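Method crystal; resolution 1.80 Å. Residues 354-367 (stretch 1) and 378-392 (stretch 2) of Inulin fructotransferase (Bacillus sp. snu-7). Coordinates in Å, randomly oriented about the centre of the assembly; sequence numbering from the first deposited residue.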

ATOM      1  N   LEU A 354       1.181  19.916  20.524  1.00 13.38           N
ATOM      2  CA  LEU A 354       2.056  20.363  21.597  1.00 12.03           C
ATOM      3  C   LEU A 354       3.496  19.987  21.312  1.00 12.75           C
ATOM      4  O   LEU A 354       3.835  18.818  21.096  1.00 10.04           O
ATOM      5  CB  LEU A 354       1.648  19.766  22.949  1.00 12.95           C
ATOM      6  CG  LEU A 354       2.645  20.048  24.075  1.00 11.91           C
ATOM      7  CD1 LEU A 354       2.704  21.545  24.345  1.00 12.52           C
ATOM      8  CD2 LEU A 354       2.229  19.293  25.327  1.00 11.73           C
ATOM      9  N   ILE A 355       4.338  21.007  21.327  1.00 12.89           N
ATOM     10  CA  ILE A 355       5.757  20.852  21.100  1.00 14.36           C
ATOM     11  C   ILE A 355       6.342  20.977  22.510  1.00 15.06           C
ATOM     12  O   ILE A 355       6.666  22.062  22.984  1.00 15.97           O
ATOM     13  CB  ILE A 355       6.239  21.957  20.123  1.00 14.94           C
ATOM     14  CG1 ILE A 355       5.366  21.922  18.859  1.00 13.89           C
ATOM     15  CG2 ILE A 355       7.692  21.760  19.747  1.00 13.99           C
ATOM     16  CD1 ILE A 355       5.421  20.598  18.096  1.00 15.64           C
ATOM     17  N   ALA A 356       6.420  19.827  23.176  1.00 15.19           N
ATOM     18  CA  ALA A 356       6.895  19.684  24.554  1.00 15.45           C
ATOM     19  C   ALA A 356       8.289  20.200  24.840  1.00 15.56           C
ATOM     20  O   ALA A 356       8.558  20.741  25.916  1.00 13.64           O
ATOM     21  CB  ALA A 356       6.805  18.215  24.967  1.00 16.52           C
ATOM     22  N   GLY A 357       9.176  20.007  23.880  1.00 15.82           N
ATOM     23  CA  GLY A 357      10.536  20.455  24.048  1.00 15.28           C
ATOM     24  C   GLY A 357      11.229  20.161  22.752  1.00 15.16           C
ATOM     25  O   GLY A 357      10.738  19.380  21.938  1.00 14.72           O
ATOM     26  N   GLY A 358      12.374  20.777  22.537  1.00 14.73           N
ATOM     27  CA  GLY A 358      13.053  20.505  21.300  1.00 14.32           C
ATOM     28  C   GLY A 358      13.387  21.754  20.530  1.00 13.41           C
ATOM     29  O   GLY A 358      12.864  22.851  20.775  1.00 14.35           O
ATOM     30  N   ASP A 359      14.254  21.548  19.555  1.00 13.25           N
ATOM     31  CA  ASP A 359      14.742  22.609  18.720  1.00 12.32           C
ATOM     32  C   ASP A 359      14.360  22.471  17.260  1.00 12.47           C
ATOM     33  O   ASP A 359      14.350  21.366  16.703  1.00 12.92           O
ATOM     34  CB  ASP A 359      16.259  22.653  18.837  1.00 13.10           C
ATOM     35  CG  ASP A 359      16.869  23.754  18.022  1.00 15.41           C
ATOM     36  OD1 ASP A 359      16.556  24.932  18.290  1.00 16.37           O
ATOM     37  OD2 ASP A 359      17.660  23.437  17.112  1.00 14.72           O
ATOM     38  N   ALA A 360      14.033  23.609  16.656  1.00 11.69           N
ATOM     39  CA  ALA A 360      13.712  23.669  15.235  1.00 11.53           C
ATOM     40  C   ALA A 360      12.470  22.952  14.718  1.00 10.87           C
ATOM     41  O   ALA A 360      12.348  22.749  13.507  1.00 11.74           O
ATOM     42  CB  ALA A 360      14.906  23.196  14.453  1.00 11.31           C
ATOM     43  N   ASN A 361      11.536  22.581  15.585  1.00 11.21           N
ATOM     44  CA  ASN A 361      10.368  21.907  15.059  1.00 11.30           C
ATOM     45  C   ASN A 361       9.569  22.859  14.196  1.00 11.15           C
ATOM     46  O   ASN A 361       9.487  24.057  14.482  1.00 11.86           O
ATOM     47  CB  ASN A 361       9.550  21.302  16.189  1.00 10.96           C
ATOM     48  CG  ASN A 361      10.260  20.132  16.830  1.00 12.05           C
ATOM     49  OD1 ASN A 361      10.372  19.054  16.238  1.00 10.85           O
ATOM     50  ND2 ASN A 361      10.754  20.336  18.046  1.00 11.37           N
ATOM     51  N   VAL A 362       9.021  22.321  13.111  1.00 11.55           N
ATOM     52  CA  VAL A 362       8.254  23.114  12.166  1.00 11.71           C
ATOM     53  C   VAL A 362       6.828  22.596  12.046  1.00 11.61           C
ATOM     54  O   VAL A 362       6.605  21.410  11.786  1.00 11.54           O
ATOM     55  CB  VAL A 362       8.934  23.085  10.788  1.00 12.76           C
ATOM     56  CG1 VAL A 362       8.119  23.866   9.775  1.00 13.66           C
ATOM     57  CG2 VAL A 362      10.340  23.663  10.899  1.00 11.93           C
ATOM     58  N   VAL A 363       5.868  23.492  12.248  1.00 11.03           N
ATOM     59  CA  VAL A 363       4.462  23.141  12.170  1.00 11.67           C
ATOM     60  C   VAL A 363       3.777  24.038  11.144  1.00 11.66           C
ATOM     61  O   VAL A 363       3.534  25.218  11.401  1.00 11.84           O
ATOM     62  CB  VAL A 363       3.808  23.297  13.554  1.00 11.49           C
ATOM     63  CG1 VAL A 363       2.326  23.005  13.471  1.00 13.26           C
ATOM     64  CG2 VAL A 363       4.484  22.359  14.551  1.00 12.63           C
ATOM     65  N   ALA A 364       3.474  23.467   9.981  1.00 12.59           N
ATOM     66  CA  ALA A 364       2.838  24.215   8.906  1.00 11.87           C
ATOM     67  C   ALA A 364       1.636  23.532   8.259  1.00 12.52           C
ATOM     68  O   ALA A 364       1.559  22.306   8.186  1.00 12.47           O
ATOM     69  CB  ALA A 364       3.874  24.550   7.841  1.00 12.64           C
ATOM     70  N   LEU A 365       0.713  24.362   7.778  1.00 12.75           N
ATOM     71  CA  LEU A 365      -0.512  23.922   7.114  1.00 13.68           C
ATOM     72  C   LEU A 365      -1.221  22.757   7.797  1.00 14.24           C
ATOM     73  O   LEU A 365      -1.239  21.631   7.291  1.00 14.31           O
ATOM     74  CB  LEU A 365      -0.229  23.567   5.653  1.00 13.91           C
ATOM     75  CG  LEU A 365      -1.481  23.377   4.794  1.00 15.32           C
ATOM     76  CD1 LEU A 365      -2.346  24.627   4.873  1.00 16.97           C
ATOM     77  CD2 LEU A 365      -1.082  23.096   3.357  1.00 15.98           C
ATOM     78  N   ASN A 366      -1.808  23.049   8.953  1.00 14.49           N
ATOM     79  CA  ASN A 366      -2.554  22.075   9.739  1.00 14.90           C
ATOM     80  C   ASN A 366      -3.919  22.692  10.017  1.00 15.08           C
ATOM     81  O   ASN A 366      -4.025  23.703  10.723  1.00 16.72           O
ATOM     82  CB  ASN A 366      -1.825  21.789  11.055  1.00 14.10           C
ATOM     83  CG  ASN A 366      -0.560  20.985  10.855  1.00 15.45           C
ATOM     84  OD1 ASN A 366      -0.608  19.778  10.593  1.00 14.03           O
ATOM     85  ND2 ASN A 366       0.586  21.651  10.961  1.00 14.24           N
ATOM     86  N   HIS A 367      -4.958  22.080   9.457  1.00 14.54           N
ATOM     87  CA  HIS A 367      -6.313  22.572   9.631  1.00 14.77           C
ATOM     88  C   HIS A 367      -6.989  21.958  10.851  1.00 14.49           C
ATOM     89  O   HIS A 367      -7.111  20.735  10.955  1.00 14.50           O
ATOM     90  CB  HIS A 367      -7.146  22.283   8.381  1.00 15.24           C
ATOM     91  CG  HIS A 367      -8.523  22.869   8.427  1.00 16.19           C
ATOM     92  ND1 HIS A 367      -9.644  22.173   8.030  1.00 17.40           N
ATOM     93  CD2 HIS A 367      -8.959  24.098   8.804  1.00 15.73           C
ATOM     94  CE1 HIS A 367     -10.710  22.942   8.160  1.00 16.93           C
ATOM     95  NE2 HIS A 367     -10.322  24.115   8.627  1.00 18.56           N
ATOM     96  N   VAL A 378       0.791  24.607  20.622  1.00 12.85           N
ATOM     97  CA  VAL A 378       1.346  25.132  21.852  1.00 12.19           C
ATOM     98  C   VAL A 378       2.812  24.763  21.874  1.00 12.24           C
ATOM     99  O   VAL A 378       3.185  23.604  21.713  1.00 11.82           O
ATOM    100  CB  VAL A 378       0.679  24.536  23.102  1.00 12.52           C
ATOM    101  CG1 VAL A 378       1.426  24.979  24.357  1.00 10.75           C
ATOM    102  CG2 VAL A 378      -0.768  24.983  23.190  1.00 12.05           C
ATOM    103  N   LEU A 379       3.646  25.772  22.050  1.00 12.74           N
ATOM    104  CA  LEU A 379       5.079  25.562  22.122  1.00 14.56           C
ATOM    105  C   LEU A 379       5.441  25.816  23.566  1.00 15.26           C
ATOM    106  O   LEU A 379       5.246  26.912  24.097  1.00 15.44           O
ATOM    107  CB  LEU A 379       5.822  26.531  21.209  1.00 15.08           C
ATOM    108  CG  LEU A 379       5.466  26.654  19.689  1.00 16.60           C
ATOM    109  CD1 LEU A 379       5.840  25.628  18.900  1.00 17.72           C
ATOM    110  CD2 LEU A 379       4.209  27.064  19.390  1.00 17.26           C
ATOM    111  N   ASP A 380       5.953  24.775  24.199  1.00 16.58           N
ATOM    112  CA  ASP A 380       6.333  24.824  25.596  1.00 17.96           C
ATOM    113  C   ASP A 380       7.601  25.663  25.795  1.00 18.24           C
ATOM    114  O   ASP A 380       8.442  25.758  24.895  1.00 18.23           O
ATOM    115  CB  ASP A 380       6.505  23.392  26.078  1.00 19.13           C
ATOM    116  CG  ASP A 380       6.783  23.299  27.549  1.00 21.10           C
ATOM    117  OD1 ASP A 380       5.848  23.053  28.342  1.00 24.21           O
ATOM    118  OD2 ASP A 380       7.966  23.457  27.916  1.00 20.93           O
ATOM    119  N   ALA A 381       7.712  26.293  26.961  1.00 18.69           N
ATOM    120  CA  ALA A 381       8.842  27.166  27.281  1.00 19.20           C
ATOM    121  C   ALA A 381      10.230  26.552  27.079  1.00 19.55           C
ATOM    122  O   ALA A 381      11.233  27.266  27.091  1.00 20.27           O
ATOM    123  CB  ALA A 381       8.700  27.674  28.715  1.00 19.36           C
ATOM    124  N   SER A 382      10.287  25.236  26.911  1.00 20.56           N
ATOM    125  CA  SER A 382      11.559  24.559  26.713  1.00 20.25           C
ATOM    126  C   SER A 382      11.980  24.673  25.261  1.00 20.86           C
ATOM    127  O   SER A 382      13.169  24.748  24.954  1.00 21.32           O
ATOM    128  CB  SER A 382      11.453  23.075  27.087  1.00 19.90           C
ATOM    129  OG  SER A 382      11.230  22.892  28.467  1.00 19.92           O
ATOM    130  N   THR A 383      10.997  24.704  24.371  1.00 19.84           N
ATOM    131  CA  THR A 383      11.261  24.782  22.941  1.00 18.64           C
ATOM    132  C   THR A 383      12.065  25.992  22.493  1.00 18.62           C
ATOM    133  O   THR A 383      11.997  27.066  23.085  1.00 19.17           O
ATOM    134  CB  THR A 383       9.951  24.797  22.126  1.00 18.92           C
ATOM    135  OG1 THR A 383       9.252  26.028  22.365  1.00 18.18           O
ATOM    136  CG2 THR A 383       9.078  23.630  22.511  1.00 19.90           C
ATOM    137  N   THR A 384      12.834  25.788  21.433  1.00 17.32           N
ATOM    138  CA  THR A 384      13.638  26.840  20.845  1.00 17.08           C
ATOM    139  C   THR A 384      13.579  26.766  19.332  1.00 17.65           C
ATOM    140  O   THR A 384      13.488  25.684  18.741  1.00 16.27           O
ATOM    141  CB  THR A 384      15.130  26.750  21.234  1.00 17.36           C
ATOM    142  OG1 THR A 384      15.677  25.507  20.770  1.00 17.65           O
ATOM    143  CG2 THR A 384      15.306  26.875  22.732  1.00 17.09           C
ATOM    144  N   HIS A 385      13.606  27.948  18.730  1.00 17.91           N
ATOM    145  CA  HIS A 385      13.614  28.119  17.289  1.00 18.21           C
ATOM    146  C   HIS A 385      12.545  27.360  16.481  1.00 17.53           C
ATOM    147  O   HIS A 385      12.786  26.951  15.348  1.00 16.84           O
ATOM    148  CB  HIS A 385      15.030  27.793  16.807  1.00 20.56           C
ATOM    149  CG  HIS A 385      16.098  28.338  17.707  1.00 22.92           C
ATOM    150  ND1 HIS A 385      16.029  29.597  18.265  1.00 24.68           N
ATOM    151  CD2 HIS A 385      17.239  27.782  18.185  1.00 24.50           C
ATOM    152  CE1 HIS A 385      17.077  29.791  19.046  1.00 24.69           C
ATOM    153  NE2 HIS A 385      17.826  28.707  19.014  1.00 26.14           N
ATOM    154  N   SER A 386      11.355  27.203  17.065  1.00 16.50           N
ATOM    155  CA  SER A 386      10.233  26.516  16.408  1.00 16.27           C
ATOM    156  C   SER A 386       9.627  27.425  15.343  1.00 16.25           C
ATOM    157  O   SER A 386       9.845  28.638  15.365  1.00 15.17           O
ATOM    158  CB  SER A 386       9.138  26.155  17.421  1.00 16.46           C
ATOM    159  OG  SER A 386       9.659  25.461  18.539  1.00 17.78           O
ATOM    160  N   LYS A 387       8.876  26.836  14.414  1.00 15.23           N
ATOM    161  CA  LYS A 387       8.231  27.597  13.339  1.00 15.92           C
ATOM    162  C   LYS A 387       6.776  27.163  13.194  1.00 15.47           C
ATOM    163  O   LYS A 387       6.493  25.966  13.059  1.00 16.74           O
ATOM    164  CB  LYS A 387       8.919  27.351  11.992  1.00 16.71           C
ATOM    165  CG  LYS A 387      10.411  27.603  11.965  1.00 18.64           C
ATOM    166  CD  LYS A 387      10.733  29.049  11.674  1.00 19.07           C
ATOM    167  CE  LYS A 387      12.217  29.197  11.369  1.00 18.49           C
ATOM    168  NZ  LYS A 387      12.623  30.623  11.301  1.00 17.13           N
ATOM    169  N   VAL A 388       5.854  28.119  13.202  1.00 14.70           N
ATOM    170  CA  VAL A 388       4.448  27.778  13.042  1.00 13.38           C
ATOM    171  C   VAL A 388       3.847  28.610  11.919  1.00 13.25           C
ATOM    172  O   VAL A 388       3.742  29.842  12.021  1.00 13.55           O
ATOM    173  CB  VAL A 388       3.661  27.999  14.348  1.00 12.98           C
ATOM    174  CG1 VAL A 388       2.237  27.494  14.193  1.00 12.36           C
ATOM    175  CG2 VAL A 388       4.353  27.272  15.491  1.00 11.80           C
ATOM    176  N   LEU A 389       3.471  27.918  10.845  1.00 13.34           N
ATOM    177  CA  LEU A 389       2.900  28.555   9.666  1.00 13.37           C
ATOM    178  C   LEU A 389       1.531  28.001   9.322  1.00 13.71           C
ATOM    179  O   LEU A 389       1.313  26.780   9.357  1.00 11.44           O
ATOM    180  CB  LEU A 389       3.766  28.311   8.435  1.00 15.69           C
ATOM    181  CG  LEU A 389       5.287  28.347   8.472  1.00 17.07           C
ATOM    182  CD1 LEU A 389       5.818  27.960   7.097  1.00 17.77           C
ATOM    183  CD2 LEU A 389       5.755  29.722   8.853  1.00 17.41           C
ATOM    184  N   ASP A 390       0.620  28.895   8.960  1.00 12.94           N
ATOM    185  CA  ASP A 390      -0.709  28.490   8.536  1.00 13.91           C
ATOM    186  C   ASP A 390      -1.308  27.328   9.320  1.00 13.65           C
ATOM    187  O   ASP A 390      -1.772  26.347   8.739  1.00 15.17           O
ATOM    188  CB  ASP A 390      -0.645  28.158   7.048  1.00 13.87           C
ATOM    189  CG  ASP A 390       0.073  29.238   6.260  1.00 14.70           C
ATOM    190  OD1 ASP A 390      -0.122  30.429   6.588  1.00 16.04           O
ATOM    191  OD2 ASP A 390       0.824  28.912   5.314  1.00 14.76           O
ATOM    192  N   SER A 391      -1.307  27.452  10.642  1.00 13.77           N
ATOM    193  CA  SER A 391      -1.866  26.415  11.500  1.00 13.56           C
ATOM    194  C   SER A 391      -2.783  27.042  12.545  1.00 14.43           C
ATOM    195  O   SER A 391      -3.034  26.456  13.604  1.00 14.14           O
ATOM    196  CB  SER A 391      -0.747  25.620  12.181  1.00 12.95           C
ATOM    197  OG  SER A 391       0.007  24.900  11.224  1.00 12.81           O
ATOM    198  N   GLY A 392      -3.281  28.239  12.241  1.00 14.67           N
ATOM    199  CA  GLY A 392      -4.178  28.921  13.159  1.00 15.57           C
ATOM    200  C   GLY A 392      -3.917  30.412  13.278  1.00 16.66           C
ATOM    201  O   GLY A 392      -2.847  30.905  12.897  1.00 15.84           O
TER
HETATM  202  O   HOH W   1      11.036  23.106  18.564  1.00 14.84           O
HETATM  203  O   HOH W   2      14.252  22.234  24.566  1.00 21.22           O

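How does the contact begin? Leu-354 and Ile-355 lie parallel to Val-378 and Leu-379. Ile-355 N donates to Val-378 O (2.9 Å), and Ile-355 O accepts from Asp-380 N (3.1 Å), so one residue bonds to both sides of Leu-379. Leu-354 CD1 packs on Val-378 CG1 at 3.7 Å on one face; on the other, Ile-355 CG1 meets Leu-379 CD1, also at 3.7 Å.

What holds the loops together once the register shifts by one? Gly-358 O accepts from Thr-384 N (3.0 Å), and Ala-360 N donates to Thr-384 O (3.0 Å), bracketing Asp-359. The Asp-359 side chain reaches across, its OD1 accepting from Thr-384 OG1 at 2.7 Å. A water joins the two stretches nearby, bonded to Asn-361 N and ND2 and Ser-386 OG, and weakly to Gly-358 O.

How does the second ladder run? Asn-361 O accepts from Lys-387 N (2.8 Å), Val-363 N donates to Lys-387 O (2.7 Å), and Val-363 O accepts from Leu-389 N (2.8 Å). The strands are nearly parallel, 4° apart, and Ala-364 CB rests 3.8 Å from Leu-389 CB.

What happens at the corner? Leu-365 N still donates to Leu-389 O (2.9 Å). Beyond it the bonds weaken: Asn-366 N to Asp-390 O and Asn-366 ND2 to Ser-391 OG are both weak, at 3.3 Å.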